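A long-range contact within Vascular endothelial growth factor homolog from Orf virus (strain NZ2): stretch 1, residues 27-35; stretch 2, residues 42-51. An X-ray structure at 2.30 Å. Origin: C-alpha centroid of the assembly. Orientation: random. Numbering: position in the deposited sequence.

Stretch 1 (27-35) IVVPVSETH
Stretch 2, residues 42-51: RFNPPCVTLM

Residues 27-30 and 47-51 are neighbouring antiparallel strands, their N-to-C directions 138° apart. Ile 27 pairs with Leu 50 and Val 29 with Val 48 as hydrogen-bonded pairs, CA-CA 5.5 Å in each. Val 28 with Thr 49 (CA-CA 4.5 Å) and Pro 30 with Cys 47 (CA-CA 4.3 Å) are the non-hydrogen-bonded pairs between and after them. Phi/psi runs from -145/141 at Ile 27 to -66/129 at Pro 30.

Both wide pairs satisfy their amides reciprocally. Ile 27 N donates to Leu 50 O (2.9 Å, bent to 139°), and Leu 50 N to Ile 27 O (2.9 Å, 166°). Val 29 N donates to Val 48 O (2.8 Å), and Val 48 N to Val 29 O (2.9 Å). Pro 30 has no amide hydrogen to give. The ladder ends with Val 31 N to Pro 46 O (3.0 Å). Pro 46 O also accepts from water 1 (2.6 Å to the water O), which accepts from Ser 32 N (3.1 Å).

A weakly bonded helix follows, about 31-34, with phi/psi -60/-38 at Val 31. Val 31 O accepts Thr 34 OG1 at 2.5 Å (chi1 p). Thr 34 OG1 accepts His 35 ND1 at 2.8 Å.

Val 31 (chi1 t) is buried and covered most by the other stretch. Its CG1 lies over one face of the Phe 43 ring (chi1 m, chi2 88°), 3.6 Å from the centroid, a CH-pi contact. Its CG2 meets Val 48 CG1 (chi1 m) at 3.7 Å. On the same sheet face as Val 48, Val 29 CG2 (chi1 t) lies 4.3 Å from Leu 50 CD1 (m, t). On the other face, Val 28 CG1 (chi1 t) packs against Cys 47 SG (chi1 p) at 3.6 Å. Thr 49 OG1 (chi1 m) is hydrogen-bonded elsewhere in the structure.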

# COMPACT_ATOMS: atom_id res chain seq x y z
N ILE B 27 -0.66 2.97 -1.43
CA ILE B 27 -0.43 1.65 -1.99
C ILE B 27 0.64 1.83 -3.06
O ILE B 27 0.67 2.86 -3.76
CB ILE B 27 -1.76 1.00 -2.53
CG1 ILE B 27 -1.56 -0.48 -2.86
CG2 ILE B 27 -2.31 1.73 -3.75
CD1 ILE B 27 -2.80 -1.34 -2.62
N VAL B 28 1.56 0.88 -3.15
CA VAL B 28 2.63 0.94 -4.14
C VAL B 28 2.10 0.29 -5.40
O VAL B 28 1.63 -0.84 -5.36
CB VAL B 28 3.93 0.22 -3.65
CG1 VAL B 28 5.00 0.25 -4.72
CG2 VAL B 28 4.43 0.87 -2.38
N VAL B 29 2.19 1.02 -6.51
CA VAL B 29 1.66 0.57 -7.79
C VAL B 29 2.76 0.68 -8.84
O VAL B 29 3.52 1.66 -8.83
CB VAL B 29 0.41 1.45 -8.22
CG1 VAL B 29 -0.16 0.97 -9.52
CG2 VAL B 29 -0.69 1.41 -7.16
N PRO B 30 2.88 -0.31 -9.74
CA PRO B 30 3.78 -0.19 -10.90
C PRO B 30 3.31 0.91 -11.85
O PRO B 30 2.14 0.94 -12.23
CB PRO B 30 3.65 -1.56 -11.59
CG PRO B 30 3.07 -2.46 -10.59
CD PRO B 30 2.20 -1.62 -9.71
N VAL B 31 4.21 1.82 -12.21
CA VAL B 31 3.88 2.93 -13.08
C VAL B 31 3.37 2.45 -14.46
O VAL B 31 2.44 3.04 -15.02
CB VAL B 31 5.07 3.89 -13.25
CG1 VAL B 31 4.76 4.97 -14.27
CG2 VAL B 31 5.42 4.54 -11.92
N SER B 32 3.96 1.39 -14.99
CA SER B 32 3.56 0.92 -16.30
C SER B 32 2.08 0.54 -16.32
O SER B 32 1.42 0.70 -17.34
CB SER B 32 4.40 -0.27 -16.71
OG SER B 32 4.12 -1.33 -15.83
N GLU B 33 1.58 0.01 -15.21
CA GLU B 33 0.18 -0.40 -15.09
C GLU B 33 -0.80 0.77 -15.04
O GLU B 33 -1.97 0.62 -15.40
CB GLU B 33 -0.02 -1.25 -13.85
CG GLU B 33 0.36 -2.71 -14.02
CD GLU B 33 0.17 -3.54 -12.74
OE1 GLU B 33 -0.61 -3.12 -11.83
OE2 GLU B 33 0.81 -4.62 -12.67
N THR B 34 -0.33 1.92 -14.57
CA THR B 34 -1.13 3.11 -14.51
C THR B 34 -1.16 3.76 -15.90
O THR B 34 -2.06 4.53 -16.21
CB THR B 34 -0.54 4.14 -13.55
OG1 THR B 34 0.70 4.61 -14.07
CG2 THR B 34 -0.32 3.54 -12.14
N HIS B 35 -0.17 3.44 -16.72
CA HIS B 35 -0.06 4.00 -18.06
C HIS B 35 0.23 2.96 -19.13
O HIS B 35 1.28 3.01 -19.75
CB HIS B 35 1.02 5.08 -18.07
CG HIS B 35 0.58 6.37 -17.46
ND1 HIS B 35 0.54 6.57 -16.10
CD2 HIS B 35 0.19 7.54 -18.02
CE1 HIS B 35 0.14 7.80 -15.85
NE2 HIS B 35 -0.08 8.42 -17.00
N ARG B 42 10.63 2.13 -19.95
CA ARG B 42 10.78 1.83 -18.53
C ARG B 42 10.55 3.09 -17.76
O ARG B 42 10.71 4.18 -18.31
CB ARG B 42 12.18 1.30 -18.24
CG ARG B 42 12.44 -0.06 -18.85
CD ARG B 42 13.17 -0.92 -17.90
NE ARG B 42 13.26 -2.28 -18.38
CZ ARG B 42 12.56 -3.29 -17.88
NH1 ARG B 42 11.72 -3.08 -16.88
NH2 ARG B 42 12.71 -4.52 -18.38
N PHE B 43 10.17 2.95 -16.49
CA PHE B 43 10.01 4.12 -15.62
C PHE B 43 10.93 4.03 -14.42
O PHE B 43 11.15 2.96 -13.87
CB PHE B 43 8.56 4.28 -15.14
CG PHE B 43 7.55 4.30 -16.27
CD1 PHE B 43 7.00 3.13 -16.76
CD2 PHE B 43 7.14 5.51 -16.84
CE1 PHE B 43 6.07 3.14 -17.82
CE2 PHE B 43 6.22 5.54 -17.89
CZ PHE B 43 5.68 4.35 -18.37
N ASN B 44 11.47 5.17 -14.03
CA ASN B 44 12.31 5.25 -12.88
C ASN B 44 11.86 6.39 -11.98
O ASN B 44 11.84 7.54 -12.42
CB ASN B 44 13.78 5.35 -13.32
CG ASN B 44 14.41 3.98 -13.52
OD1 ASN B 44 14.63 3.24 -12.56
ND2 ASN B 44 14.68 3.61 -14.77
N PRO B 45 11.43 6.07 -10.75
CA PRO B 45 11.34 4.71 -10.21
C PRO B 45 10.25 3.92 -10.94
O PRO B 45 9.35 4.54 -11.51
CB PRO B 45 10.93 4.94 -8.75
CG PRO B 45 10.34 6.30 -8.72
CD PRO B 45 11.00 7.09 -9.78
N PRO B 46 10.35 2.58 -10.97
CA PRO B 46 9.34 1.83 -11.68
C PRO B 46 8.01 1.72 -10.93
O PRO B 46 7.04 1.20 -11.49
CB PRO B 46 9.98 0.45 -11.82
CG PRO B 46 10.89 0.33 -10.66
CD PRO B 46 11.40 1.72 -10.41
N CYS B 47 7.97 2.22 -9.69
CA CYS B 47 6.78 2.14 -8.85
C CYS B 47 6.52 3.47 -8.18
O CYS B 47 7.45 4.22 -7.89
CB CYS B 47 6.95 1.03 -7.80
SG CYS B 47 8.04 1.38 -6.34
N VAL B 48 5.24 3.76 -7.93
CA VAL B 48 4.84 4.96 -7.18
C VAL B 48 3.86 4.62 -6.08
O VAL B 48 3.15 3.61 -6.15
CB VAL B 48 4.19 6.04 -8.09
CG1 VAL B 48 5.25 6.74 -8.94
CG2 VAL B 48 3.04 5.43 -8.95
N THR B 49 3.83 5.47 -5.06
CA THR B 49 2.82 5.39 -4.02
C THR B 49 1.62 6.29 -4.37
O THR B 49 1.76 7.52 -4.53
CB THR B 49 3.41 5.78 -2.66
OG1 THR B 49 4.58 5.01 -2.43
CG2 THR B 49 2.44 5.50 -1.54
N LEU B 50 0.44 5.68 -4.47
CA LEU B 50 -0.80 6.39 -4.76
C LEU B 50 -1.80 6.20 -3.64
O LEU B 50 -1.88 5.11 -3.04
CB LEU B 50 -1.41 5.89 -6.06
CG LEU B 50 -0.59 6.07 -7.34
CD1 LEU B 50 -1.32 5.46 -8.51
CD2 LEU B 50 -0.37 7.54 -7.57
N MET B 51 -2.57 7.25 -3.34
CA MET B 51 -3.67 7.13 -2.39
C MET B 51 -4.83 6.42 -3.08
O MET B 51 -5.32 6.88 -4.11
CB MET B 51 -4.10 8.50 -1.88
CG MET B 51 -3.03 9.21 -1.07
SD MET B 51 -2.42 8.22 0.31
CE MET B 51 -3.75 8.37 1.50
O HOH W 1 6.81 0.48 -14.01